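Flap endonuclease 1 (Desulfurococcus amylolyticus, PDB 3ORY) probably cleaves single-stranded flaps at branched DNA junctions, as flap endonucleases of the XPG family do in DNA replication and repair. Local coordinates at residues K36-D41 / R200-S205; Q48-I53 / A139-E144; G58-D63 / A135-K140; G74-T79 / S334-R339; Y91-K96 / S151-M156. All coordinates share one frame; numbering follows the deposited sequence.

The five contacts spread outward from the central sheet. Contacts 1 and 5 use the neighbouring strands 37-41 and 88-93, joined by Ile40 O to Val92 N at 2.9 Å; Asp41, at the end of strand 37-41, lies beside Glu168 in an acidic region consistent with the nuclease site of this family. Helix 70-84 ties contact 4 to contact 1 through Arg78 NH2, 3.0 Å from Ser205 O, and to contact 5 through Thr79 OG1, 2.8 Å from Tyr91 OH. Contacts 2 and 3 share Ala139 and Lys140, their centres about 8 Å apart. Contact 3 lies about 23 Å from contact 1, centre to centre.

Contact 1: K36-D41 / R200-S205; sequences KIIVID and RNLTIS
Leu202 reaches across to strand 37-41 with one methyl, CD2, which touches two isoleucines spaced two residues apart and comes nearer the first. It lies 3.8 Å from Ile38 CG2 and 4.3 Å from Ile40 CD1. The side chains of Ile38 and Leu202 cross obliquely, so their touch is methyl against methyl and not along their lengths. In Ile38 the CG2 branch stands opposite the backbone N while CG1 sits beside it (chi1 -58°), and this choice presents CG2 to the leucine. Leu202 CG also lies opposite its own backbone N (chi1 -160°), extending the branch toward the strand. Strand 37-41 runs inside the sheet, parallel to 88-93 along one edge and to 182-184 along the other, the parallel core expected of a PIN-like nuclease domain; the loop after strand 197-200 lies over one side of this sheet. Alternate residues of such a strand face the same side, which is why Ile38 and Ile40 both point to the loop 200-205 and Val39 does not. One residue further along the loop, Thr203 offers its CG2 methyl to Ile40 CG2 at 4.3 Å. All four touching side chains are buried and the meeting is purely apolar. Ala184 of the adjoining strand packs against Ile38, Ile40 and Leu202 alike, whereas Thr203 lies also on Ala45, Gln48 and Phe49 of helix 42-52.

Contact 2: Q48-I53 / A139-E144; sequences QFLAAI and AKLTEE
Leu50 carries the helix side of this contact, its two methyls dividing the partners between them. CD2 meets the Ala139 CB methyl at 4.0 Å, while CD1 lies 4.1 Å from Leu141 CB and also comes near the backbone, 4.3 Å from Lys140 O. The extended segment 139-141 is therefore touched by a single leucine fork at two residues whose chains leave it differently: Ala139 points its methyl at the helix, whereas Leu141 presents CB and carries its branch off crosswise. Leu50 and Leu141 cross at about a right angle. The branch of Leu141 follows from its first torsion, which sets CG opposite the backbone N (chi1 -179°) and leads it on to Leu46 and Tyr43, one and two turns before Leu50 on helix 42-52, and to Val146. Lys140 between them starts its side chain away from the helix. Further out, His71 of helix 70-84 and Met145 of helix 143-156 also pack on Leu50, so two further helices add to its packing. The helix beneath it is secured near its last turn by Ala52 N to Gln48 O at 2.8 Å and Ile53 N to Phe49 O at 3.0 Å. On the other segment, Thr142 occupies the N-cap position of helix 143-156, its OG1 bonding to Met145 N, which fixes where the extended run ends. The arrangement is that of an extended linker laid across the end of a helix by alternating apolar residues, and it brings the chain down from the helical arm onto the core of the nuclease domain.

Contact 3: G58-D63 / A135-K140; sequences GTPLMD and AMMSAK
The flat peptide carbonyl of Gly58 and the ring of Pro60 each receive one methionine. Met136 CG comes to 3.4 Å from Gly58 O, on the CA side of the oxygen and tilted moderately out of the carbonyl plane; it is also 3.9 Å from Gly58 CA. The Pro60 ring is met more at its rim than flat on a face: its CG corner lies 4.3 Å from Met137 CG. Met136 starts with CG beside its backbone N (chi1 -84°) and bends at the sulfur (chi3 64°), which folds CE back to 4.1 Å from Gly58 O. Gly58 has the backbone angles of a glycine (phi 109°), and with no CB it lets Met136 CG come close; the two loops can approach here. They are further joined through Arg54, which bonds to Gly58 O with NH1 and to Met137 O with NH2 and packs against Met136; the carbonyl oxygen that faces a methionine carbon thus has a polar partner. Pro60 is buried, resting also on Ser70, while Met137 is exposed. This is loop-on-loop packing, in which the loop between helices 42-52 and 70-84 lies against the linker between helices 128-134 and 143-156 at the base of a helical arm, consistent with the helical arch of flap endonucleases.

Contact 4: G74-T79 / S334-R339; sequences GLFYRT and STALER
Ala336 sits where two aromatic rings of helix 70-84 converge, its CB 3.8 Å from Phe76 CE2 and 3.8 Å from Tyr77 CE1. Both rings reach the methyl obliquely. The second apolar meeting is Leu337 CD2 against Phe76 CE1 at 4.1 Å, and here the methyl arrives at the edge of the ring, close to its plane, the two side chains crossing at about a right angle. Phe76 is swung out for this by a first torsion that sets CG opposite the backbone N (chi1 -179°). Between the rings themselves the packing is edge on face: Phe76 CD2 stands 3.5 Å above the plane of Tyr77, over its centre, while Tyr77 CE2 lies in the Phe76 plane. With Phe76 cut back to an alanine, a gap is likely to open beside Ala336 and Leu337, and the Tyr77 ring would lose the neighbour over one face. Between the two segments the packing is apolar; within helix 70-84 Thr79 OG1 donates to Leu75 O at 2.6 Å, in the carbonyl plane, and the hydroxyl also pairs with Tyr91 OH. Leu75 O receives Thr79 N as well, so two bonds grip it. The two helix segments run in the same general sense, their axes 38° apart and 11.1 Å at closest approach, a spacing bridged by the large rings on one side and the small alanine on the other. Helix 330-347, near the C-terminus, is packed on helix 70-84, with helix 315-325 alongside, its Val318 on both Phe76 and Leu337, while Met156 of helix 143-156 reaches Phe76.

Contact 5: Y91-K96 / S151-M156; sequences YVFDGK and SLLDAM
Strand 88-93, in the parallel part of the central mixed sheet, is covered here by helix 143-156, with Leu153 as the helix residue that touches it. Leu153 CD1 lies 3.8 Å from Tyr91 CD2 and 3.8 Å from Phe93 CE2, so one methyl is held between two rings. The rings take it differently. For Phe93 it comes at the edge, in the ring plane, the side chains meeting from opposite directions; for Tyr91 the approach is oblique, the side chains crossing at about a right angle, and the second methyl, CD2, adds a touch 3.8 Å from Tyr91 CE2. Helix 143-156 leads through the short loop holding Ile158 into strand 160-162, parallel to 88-93, an α/β arrangement in which helices are laid on a parallel sheet. Tyr91 and Phe93, alternate strand residues, both face the helix; each keeps CG beside its backbone N (chi1 -75° in Tyr91), which directs the rings toward the leucine. The Tyr91 hydroxyl bonds to Thr79 OG1 on helix 70-84, so this ring joins two helices. A leucine in place of Tyr91 would probably leave Thr79 without its hydroxyl partner and loosen the seat of Leu153. Beyond the strand, Asp94 OD2 accepts Lys96 N at 3.0 Å through its anti lone pair, forming an Asx turn, while OD1 pairs with Lys101 and receives Gly167 N.

Contact 1: K36-D41 / R200-S205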
# COMPACT_ATOMS: atom_id res chain seq x y z
N LYS A 36 9.50 6.61 -15.71
CA LYS A 36 8.31 5.74 -15.69
C LYS A 36 7.14 6.37 -14.94
O LYS A 36 7.32 7.09 -13.96
CB LYS A 36 8.62 4.35 -15.11
CG LYS A 36 9.70 3.56 -15.87
CD LYS A 36 9.17 2.97 -17.17
CE LYS A 36 10.27 2.77 -18.22
NZ LYS A 36 11.49 2.11 -17.67
N ILE A 37 5.93 6.09 -15.42
CA ILE A 37 4.71 6.47 -14.72
C ILE A 37 4.34 5.34 -13.78
O ILE A 37 4.19 4.19 -14.21
CB ILE A 37 3.56 6.78 -15.69
CG1 ILE A 37 3.97 7.92 -16.66
CG2 ILE A 37 2.26 7.12 -14.91
CD1 ILE A 37 3.01 8.14 -17.84
N ILE A 38 4.21 5.64 -12.49
CA ILE A 38 3.86 4.63 -11.50
C ILE A 38 2.53 5.02 -10.87
O ILE A 38 2.38 6.15 -10.37
CB ILE A 38 4.96 4.47 -10.41
CG1 ILE A 38 6.31 4.09 -11.03
CG2 ILE A 38 4.54 3.45 -9.33
CD1 ILE A 38 6.34 2.77 -11.74
N VAL A 39 1.57 4.10 -10.91
CA VAL A 39 0.27 4.37 -10.29
C VAL A 39 0.22 3.81 -8.87
O VAL A 39 0.26 2.59 -8.66
CB VAL A 39 -0.93 3.97 -11.20
CG1 VAL A 39 -0.90 2.50 -11.57
CG2 VAL A 39 -2.26 4.36 -10.55
N ILE A 40 0.13 4.70 -7.90
CA ILE A 40 0.26 4.33 -6.49
C ILE A 40 -1.09 4.25 -5.82
O ILE A 40 -1.85 5.23 -5.78
CB ILE A 40 1.16 5.36 -5.73
CG1 ILE A 40 2.50 5.52 -6.46
CG2 ILE A 40 1.35 4.93 -4.26
CD1 ILE A 40 3.29 6.79 -6.04
N ASP A 41 -1.41 3.08 -5.27
CA ASP A 41 -2.67 2.94 -4.57
C ASP A 41 -2.66 3.88 -3.38
O ASP A 41 -1.74 3.87 -2.56
CB ASP A 41 -2.93 1.51 -4.13
CG ASP A 41 -4.28 1.35 -3.50
OD1 ASP A 41 -5.28 1.21 -4.24
OD2 ASP A 41 -4.36 1.41 -2.25
N ARG A 200 6.66 -3.08 -5.34
CA ARG A 200 6.50 -3.01 -3.89
C ARG A 200 7.61 -2.20 -3.25
O ARG A 200 8.69 -2.04 -3.83
CB ARG A 200 6.46 -4.41 -3.28
CG ARG A 200 5.27 -5.25 -3.73
CD ARG A 200 5.28 -6.61 -3.03
NE ARG A 200 4.88 -6.51 -1.63
CZ ARG A 200 5.70 -6.64 -0.58
NH1 ARG A 200 6.99 -6.90 -0.74
NH2 ARG A 200 5.19 -6.53 0.64
N ASN A 201 7.33 -1.70 -2.04
CA ASN A 201 8.29 -0.96 -1.19
C ASN A 201 8.56 0.49 -1.59
O ASN A 201 9.36 1.17 -0.96
CB ASN A 201 9.62 -1.72 -1.02
CG ASN A 201 9.44 -3.12 -0.47
OD1 ASN A 201 10.23 -4.03 -0.76
ND2 ASN A 201 8.43 -3.31 0.35
N LEU A 202 7.89 0.96 -2.64
CA LEU A 202 8.11 2.31 -3.13
C LEU A 202 7.78 3.38 -2.09
O LEU A 202 8.42 4.43 -2.05
CB LEU A 202 7.32 2.56 -4.42
CG LEU A 202 7.76 3.71 -5.31
CD1 LEU A 202 9.00 3.34 -6.16
CD2 LEU A 202 6.61 4.13 -6.20
N THR A 203 6.82 3.11 -1.21
CA THR A 203 6.42 4.09 -0.20
C THR A 203 7.26 4.01 1.07
O THR A 203 7.15 4.86 1.94
CB THR A 203 4.93 3.96 0.17
OG1 THR A 203 4.68 2.63 0.65
CG2 THR A 203 4.05 4.24 -1.05
N ILE A 204 8.11 2.98 1.16
CA ILE A 204 8.87 2.73 2.39
C ILE A 204 10.36 2.42 2.18
O ILE A 204 11.03 2.02 3.12
CB ILE A 204 8.25 1.56 3.24
CG1 ILE A 204 8.22 0.25 2.44
CG2 ILE A 204 6.87 1.96 3.79
CD1 ILE A 204 8.04 -1.03 3.30
N SER A 205 10.86 2.59 0.95
CA SER A 205 12.24 2.21 0.63
C SER A 205 13.27 3.12 1.31
O SER A 205 12.94 4.23 1.74
CB SER A 205 12.48 2.16 -0.89
OG SER A 205 12.21 3.40 -1.52

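Contact 2: Q48-I53 / A139-E144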
# COMPACT_ATOMS: atom_id res chain seq x y z
N GLN A 48 0.72 3.00 4.93
CA GLN A 48 2.17 2.84 5.12
C GLN A 48 2.77 4.02 5.88
O GLN A 48 3.55 3.83 6.83
CB GLN A 48 2.92 2.64 3.80
CG GLN A 48 2.51 1.41 3.00
CD GLN A 48 2.32 0.16 3.85
OE1 GLN A 48 3.13 -0.16 4.73
NE2 GLN A 48 1.25 -0.58 3.56
N PHE A 49 2.38 5.23 5.48
CA PHE A 49 2.86 6.46 6.14
C PHE A 49 2.39 6.54 7.59
O PHE A 49 3.14 6.96 8.49
CB PHE A 49 2.40 7.69 5.36
CG PHE A 49 2.85 7.71 3.92
CD1 PHE A 49 4.10 7.23 3.56
CD2 PHE A 49 2.03 8.26 2.93
CE1 PHE A 49 4.53 7.24 2.22
CE2 PHE A 49 2.44 8.29 1.59
CZ PHE A 49 3.70 7.79 1.24
N LEU A 50 1.14 6.15 7.83
CA LEU A 50 0.59 6.12 9.18
C LEU A 50 1.40 5.22 10.11
O LEU A 50 1.62 5.57 11.27
CB LEU A 50 -0.89 5.70 9.17
CG LEU A 50 -1.90 6.75 8.71
CD1 LEU A 50 -3.30 6.13 8.55
CD2 LEU A 50 -1.95 7.94 9.67
N ALA A 51 1.86 4.09 9.59
CA ALA A 51 2.63 3.13 10.37
C ALA A 51 4.12 3.47 10.46
O ALA A 51 4.76 3.22 11.49
CB ALA A 51 2.45 1.71 9.80
N ALA A 52 4.69 4.02 9.39
CA ALA A 52 6.15 4.18 9.30
C ALA A 52 6.67 5.52 9.81
O ALA A 52 7.83 5.63 10.24
CB ALA A 52 6.63 3.92 7.86
N ILE A 53 5.84 6.55 9.74
CA ILE A 53 6.27 7.89 10.13
C ILE A 53 5.79 8.21 11.55
O ILE A 53 4.61 8.41 11.79
CB ILE A 53 5.87 8.93 9.07
CG1 ILE A 53 6.57 8.57 7.75
CG2 ILE A 53 6.27 10.34 9.51
CD1 ILE A 53 5.89 9.09 6.55
N ALA A 139 -3.06 3.53 13.64
CA ALA A 139 -3.95 4.65 13.36
C ALA A 139 -5.03 4.27 12.34
O ALA A 139 -4.77 3.50 11.41
CB ALA A 139 -3.14 5.85 12.88
N LYS A 140 -6.23 4.79 12.54
CA LYS A 140 -7.31 4.62 11.57
C LYS A 140 -7.19 5.65 10.44
O LYS A 140 -6.97 6.84 10.69
CB LYS A 140 -8.68 4.76 12.25
CG LYS A 140 -9.05 3.62 13.17
CD LYS A 140 -10.28 3.93 14.04
CE LYS A 140 -10.62 2.75 14.98
NZ LYS A 140 -11.70 3.05 15.96
N LEU A 141 -7.33 5.20 9.20
CA LEU A 141 -7.45 6.13 8.07
C LEU A 141 -8.91 6.56 7.95
O LEU A 141 -9.79 5.72 7.80
CB LEU A 141 -6.99 5.48 6.77
CG LEU A 141 -7.05 6.35 5.50
CD1 LEU A 141 -6.11 7.56 5.65
CD2 LEU A 141 -6.70 5.53 4.27
N THR A 142 -9.16 7.87 8.02
CA THR A 142 -10.52 8.39 7.91
C THR A 142 -10.74 9.11 6.58
O THR A 142 -9.78 9.48 5.89
CB THR A 142 -10.84 9.40 9.02
OG1 THR A 142 -10.17 10.62 8.73
CG2 THR A 142 -10.43 8.87 10.40
N GLU A 143 -12.00 9.32 6.23
CA GLU A 143 -12.37 10.07 5.04
C GLU A 143 -11.78 11.50 5.02
O GLU A 143 -11.33 11.96 3.98
CB GLU A 143 -13.90 10.05 4.86
CG GLU A 143 -14.46 10.84 3.66
CD GLU A 143 -13.89 10.41 2.31
OE1 GLU A 143 -13.39 9.26 2.16
OE2 GLU A 143 -13.95 11.25 1.38
N GLU A 144 -11.77 12.17 6.17
CA GLU A 144 -11.16 13.51 6.27
C GLU A 144 -9.66 13.48 5.94
O GLU A 144 -9.16 14.38 5.25
CB GLU A 144 -11.41 14.15 7.66
CG GLU A 144 -10.60 15.44 7.93
CD GLU A 144 -10.89 16.10 9.29
OE1 GLU A 144 -11.39 15.42 10.21
OE2 GLU A 144 -10.60 17.31 9.44

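Contact 3: G58-D63 / A135-K140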
# COMPACT_ATOMS: atom_id res chain seq x y z
N GLY A 58 7.64 6.39 19.05
CA GLY A 58 6.69 5.52 18.34
C GLY A 58 5.29 6.09 18.22
O GLY A 58 4.42 5.50 17.57
N THR A 59 5.07 7.24 18.85
CA THR A 59 3.82 7.98 18.75
C THR A 59 3.70 8.60 17.35
O THR A 59 4.72 9.01 16.78
CB THR A 59 3.77 9.09 19.82
OG1 THR A 59 4.13 8.53 21.08
CG2 THR A 59 2.38 9.70 19.92
N PRO A 60 2.48 8.66 16.78
CA PRO A 60 2.28 9.33 15.49
C PRO A 60 2.60 10.82 15.54
O PRO A 60 2.54 11.43 16.60
CB PRO A 60 0.78 9.14 15.23
CG PRO A 60 0.40 7.94 16.01
CD PRO A 60 1.24 7.98 17.24
N LEU A 61 2.93 11.38 14.38
CA LEU A 61 3.08 12.82 14.25
C LEU A 61 1.71 13.46 14.45
O LEU A 61 0.69 12.92 14.00
CB LEU A 61 3.65 13.20 12.88
CG LEU A 61 5.06 12.75 12.45
CD1 LEU A 61 5.42 13.45 11.15
CD2 LEU A 61 6.16 13.02 13.50
N MET A 62 1.70 14.60 15.14
CA MET A 62 0.45 15.28 15.45
C MET A 62 0.62 16.79 15.33
O MET A 62 1.71 17.31 15.55
CB MET A 62 -0.04 14.89 16.85
CG MET A 62 -0.71 13.50 16.91
SD MET A 62 -1.08 12.96 18.59
CE MET A 62 0.56 12.66 19.24
N ASP A 63 -0.45 17.48 14.96
CA ASP A 63 -0.44 18.94 14.92
C ASP A 63 -0.84 19.51 16.29
O ASP A 63 -1.04 18.75 17.24
CB ASP A 63 -1.31 19.48 13.77
CG ASP A 63 -2.81 19.21 13.95
OD1 ASP A 63 -3.27 18.98 15.09
OD2 ASP A 63 -3.53 19.24 12.94
N ALA A 135 3.79 -1.58 21.40
CA ALA A 135 2.86 -0.58 21.92
C ALA A 135 2.36 0.39 20.86
O ALA A 135 1.35 1.06 21.06
CB ALA A 135 3.52 0.20 23.05
N MET A 136 3.08 0.48 19.73
CA MET A 136 2.75 1.45 18.68
C MET A 136 1.32 1.27 18.19
O MET A 136 0.96 0.19 17.72
CB MET A 136 3.72 1.33 17.51
CG MET A 136 5.02 2.11 17.68
SD MET A 136 6.13 1.82 16.29
CE MET A 136 5.21 2.52 14.92
N MET A 137 0.51 2.31 18.32
CA MET A 137 -0.89 2.21 17.96
C MET A 137 -1.09 2.21 16.44
O MET A 137 -0.36 2.89 15.71
CB MET A 137 -1.73 3.30 18.63
CG MET A 137 -1.46 4.73 18.20
SD MET A 137 -2.85 5.82 18.62
CE MET A 137 -3.97 5.49 17.26
N SER A 138 -2.06 1.42 15.99
CA SER A 138 -2.44 1.39 14.58
C SER A 138 -3.47 2.48 14.35
O SER A 138 -4.61 2.38 14.81
CB SER A 138 -3.04 0.03 14.21
OG SER A 138 -2.16 -1.02 14.58
N ALA A 139 -3.06 3.53 13.64
CA ALA A 139 -3.95 4.65 13.36
C ALA A 139 -5.03 4.27 12.34
O ALA A 139 -4.77 3.50 11.41
CB ALA A 139 -3.14 5.85 12.88
N LYS A 140 -6.23 4.79 12.54
CA LYS A 140 -7.31 4.62 11.57
C LYS A 140 -7.19 5.65 10.44
O LYS A 140 -6.97 6.84 10.69
CB LYS A 140 -8.68 4.76 12.25
CG LYS A 140 -9.05 3.62 13.17
CD LYS A 140 -10.28 3.93 14.04
CE LYS A 140 -10.62 2.75 14.98
NZ LYS A 140 -11.70 3.05 15.96

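Contact 4: G74-T79 / S334-R339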
# COMPACT_ATOMS: atom_id res chain seq x y z
N GLY A 74 4.38 11.71 5.32
CA GLY A 74 4.76 10.69 4.35
C GLY A 74 4.42 11.05 2.92
O GLY A 74 5.27 10.97 2.03
N LEU A 75 3.17 11.46 2.70
CA LEU A 75 2.75 11.77 1.35
C LEU A 75 3.59 12.91 0.75
O LEU A 75 3.98 12.85 -0.41
CB LEU A 75 1.27 12.13 1.32
CG LEU A 75 0.58 12.20 -0.05
CD1 LEU A 75 0.60 10.85 -0.75
CD2 LEU A 75 -0.86 12.65 0.14
N PHE A 76 3.86 13.94 1.54
CA PHE A 76 4.68 15.05 1.09
C PHE A 76 6.12 14.62 0.77
O PHE A 76 6.56 14.71 -0.38
CB PHE A 76 4.67 16.16 2.15
CG PHE A 76 5.47 17.39 1.77
CD1 PHE A 76 5.12 18.16 0.66
CD2 PHE A 76 6.55 17.79 2.56
CE1 PHE A 76 5.87 19.31 0.33
CE2 PHE A 76 7.29 18.93 2.24
CZ PHE A 76 6.95 19.69 1.13
N TYR A 77 6.83 14.13 1.78
CA TYR A 77 8.25 13.85 1.63
C TYR A 77 8.57 12.68 0.70
O TYR A 77 9.53 12.75 -0.06
CB TYR A 77 8.92 13.68 3.00
CG TYR A 77 8.99 14.98 3.78
CD1 TYR A 77 9.82 16.03 3.35
CD2 TYR A 77 8.24 15.17 4.94
CE1 TYR A 77 9.88 17.24 4.05
CE2 TYR A 77 8.30 16.38 5.66
CZ TYR A 77 9.12 17.40 5.20
OH TYR A 77 9.18 18.59 5.90
N ARG A 78 7.75 11.63 0.76
CA ARG A 78 7.96 10.47 -0.10
C ARG A 78 7.67 10.80 -1.56
O ARG A 78 8.41 10.36 -2.45
CB ARG A 78 7.13 9.27 0.35
CG ARG A 78 7.19 8.05 -0.56
CD ARG A 78 8.61 7.47 -0.65
NE ARG A 78 9.18 7.18 0.67
CZ ARG A 78 10.18 6.33 0.89
NH1 ARG A 78 10.71 5.66 -0.13
NH2 ARG A 78 10.64 6.13 2.11
N THR A 79 6.61 11.57 -1.81
CA THR A 79 6.27 11.96 -3.19
C THR A 79 7.38 12.82 -3.80
O THR A 79 7.72 12.65 -4.97
CB THR A 79 4.91 12.67 -3.29
OG1 THR A 79 3.89 11.80 -2.78
CG2 THR A 79 4.58 13.01 -4.74
N SER A 334 9.66 24.63 3.50
CA SER A 334 10.21 25.55 2.49
C SER A 334 11.43 24.99 1.76
O SER A 334 11.50 25.05 0.53
CB SER A 334 10.53 26.92 3.10
OG SER A 334 9.37 27.50 3.67
N THR A 335 12.38 24.44 2.52
CA THR A 335 13.57 23.79 1.95
C THR A 335 13.17 22.64 1.00
O THR A 335 13.67 22.56 -0.13
CB THR A 335 14.53 23.28 3.06
OG1 THR A 335 14.95 24.38 3.87
CG2 THR A 335 15.75 22.61 2.47
N ALA A 336 12.25 21.78 1.44
CA ALA A 336 11.78 20.68 0.59
C ALA A 336 11.11 21.19 -0.69
O ALA A 336 11.35 20.67 -1.77
CB ALA A 336 10.85 19.75 1.36
N LEU A 337 10.27 22.22 -0.55
CA LEU A 337 9.60 22.82 -1.71
C LEU A 337 10.61 23.40 -2.73
O LEU A 337 10.45 23.20 -3.94
CB LEU A 337 8.60 23.89 -1.28
CG LEU A 337 7.26 23.39 -0.73
CD1 LEU A 337 6.50 24.54 -0.08
CD2 LEU A 337 6.42 22.70 -1.83
N GLU A 338 11.63 24.09 -2.24
CA GLU A 338 12.71 24.59 -3.09
C GLU A 338 13.27 23.47 -3.96
O GLU A 338 13.36 23.61 -5.19
CB GLU A 338 13.85 25.16 -2.25
CG GLU A 338 13.54 26.42 -1.47
CD GLU A 338 14.71 26.84 -0.59
OE1 GLU A 338 15.83 26.31 -0.79
OE2 GLU A 338 14.52 27.69 0.30
N ARG A 339 13.64 22.36 -3.33
CA ARG A 339 14.16 21.20 -4.06
C ARG A 339 13.11 20.56 -4.96
O ARG A 339 13.40 20.20 -6.10
CB ARG A 339 14.74 20.17 -3.08
CG ARG A 339 16.12 20.52 -2.58
CD ARG A 339 16.38 19.96 -1.20
NE ARG A 339 17.53 20.61 -0.57
CZ ARG A 339 17.88 20.47 0.71
NH1 ARG A 339 18.94 21.10 1.18
NH2 ARG A 339 17.16 19.69 1.52

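Contact 5: Y91-K96 / S151-M156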
# COMPACT_ATOMS: atom_id res chain seq x y z
N TYR A 91 -1.51 8.94 -8.08
CA TYR A 91 -2.19 8.18 -7.04
C TYR A 91 -3.57 7.78 -7.52
O TYR A 91 -4.13 8.42 -8.40
CB TYR A 91 -2.27 8.99 -5.73
CG TYR A 91 -0.93 9.06 -5.02
CD1 TYR A 91 -0.60 8.16 -4.00
CD2 TYR A 91 0.02 10.02 -5.38
CE1 TYR A 91 0.64 8.22 -3.35
CE2 TYR A 91 1.25 10.09 -4.74
CZ TYR A 91 1.55 9.19 -3.73
OH TYR A 91 2.77 9.28 -3.12
N VAL A 92 -4.11 6.70 -6.96
CA VAL A 92 -5.47 6.29 -7.27
C VAL A 92 -6.22 6.06 -5.96
O VAL A 92 -5.73 5.34 -5.08
CB VAL A 92 -5.53 5.05 -8.21
CG1 VAL A 92 -4.73 3.88 -7.66
CG2 VAL A 92 -7.00 4.66 -8.50
N PHE A 93 -7.39 6.67 -5.84
CA PHE A 93 -8.17 6.57 -4.62
C PHE A 93 -9.45 5.78 -4.83
O PHE A 93 -10.11 5.91 -5.87
CB PHE A 93 -8.47 7.96 -4.04
CG PHE A 93 -7.25 8.64 -3.47
CD1 PHE A 93 -6.77 8.29 -2.22
CD2 PHE A 93 -6.58 9.62 -4.20
CE1 PHE A 93 -5.62 8.92 -1.68
CE2 PHE A 93 -5.44 10.25 -3.69
CZ PHE A 93 -4.96 9.89 -2.42
N ASP A 94 -9.79 4.99 -3.81
CA ASP A 94 -10.89 4.04 -3.81
C ASP A 94 -12.21 4.78 -3.97
O ASP A 94 -12.33 5.94 -3.56
CB ASP A 94 -10.88 3.28 -2.47
CG ASP A 94 -11.53 1.91 -2.57
OD1 ASP A 94 -10.78 0.92 -2.74
OD2 ASP A 94 -12.77 1.81 -2.46
N GLY A 95 -13.19 4.11 -4.55
CA GLY A 95 -14.54 4.65 -4.68
C GLY A 95 -15.30 4.69 -3.36
O GLY A 95 -16.29 5.39 -3.24
N LYS A 96 -14.81 3.95 -2.37
CA LYS A 96 -15.45 3.92 -1.05
C LYS A 96 -14.58 4.59 -0.00
O LYS A 96 -13.35 4.54 -0.10
CB LYS A 96 -15.76 2.47 -0.63
CG LYS A 96 -16.85 1.77 -1.47
CD LYS A 96 -18.13 2.62 -1.51
CE LYS A 96 -19.10 2.12 -2.58
NZ LYS A 96 -19.52 0.71 -2.30
N SER A 151 -6.18 17.02 -1.32
CA SER A 151 -5.88 18.46 -1.36
C SER A 151 -4.38 18.72 -1.43
O SER A 151 -3.94 19.60 -2.16
CB SER A 151 -6.45 19.18 -0.14
OG SER A 151 -7.87 19.13 -0.15
N LEU A 152 -3.60 17.96 -0.67
CA LEU A 152 -2.14 18.12 -0.69
C LEU A 152 -1.55 17.80 -2.07
O LEU A 152 -0.72 18.54 -2.59
CB LEU A 152 -1.47 17.28 0.40
CG LEU A 152 0.07 17.31 0.41
CD1 LEU A 152 0.61 18.74 0.69
CD2 LEU A 152 0.62 16.30 1.42
N LEU A 153 -1.99 16.68 -2.66
CA LEU A 153 -1.52 16.30 -3.99
C LEU A 153 -1.86 17.37 -5.03
O LEU A 153 -1.01 17.71 -5.86
CB LEU A 153 -2.06 14.91 -4.40
CG LEU A 153 -1.58 13.76 -3.49
CD1 LEU A 153 -2.39 12.48 -3.75
CD2 LEU A 153 -0.08 13.49 -3.64
N ASP A 154 -3.10 17.89 -4.97
CA ASP A 154 -3.51 19.02 -5.83
C ASP A 154 -2.52 20.18 -5.71
O ASP A 154 -2.05 20.71 -6.72
CB ASP A 154 -4.92 19.53 -5.47
CG ASP A 154 -6.02 18.52 -5.77
OD1 ASP A 154 -5.75 17.51 -6.45
OD2 ASP A 154 -7.16 18.75 -5.31
N ALA A 155 -2.22 20.57 -4.47
CA ALA A 155 -1.25 21.65 -4.22
C ALA A 155 0.14 21.34 -4.79
O ALA A 155 0.85 22.25 -5.25
CB ALA A 155 -1.17 21.96 -2.74
N MET A 156 0.53 20.07 -4.77
CA MET A 156 1.85 19.62 -5.26
C MET A 156 1.88 19.45 -6.79
O MET A 156 2.95 19.25 -7.36
CB MET A 156 2.28 18.31 -4.59
CG MET A 156 2.50 18.39 -3.07
SD MET A 156 2.94 16.80 -2.32
CE MET A 156 4.60 16.55 -2.95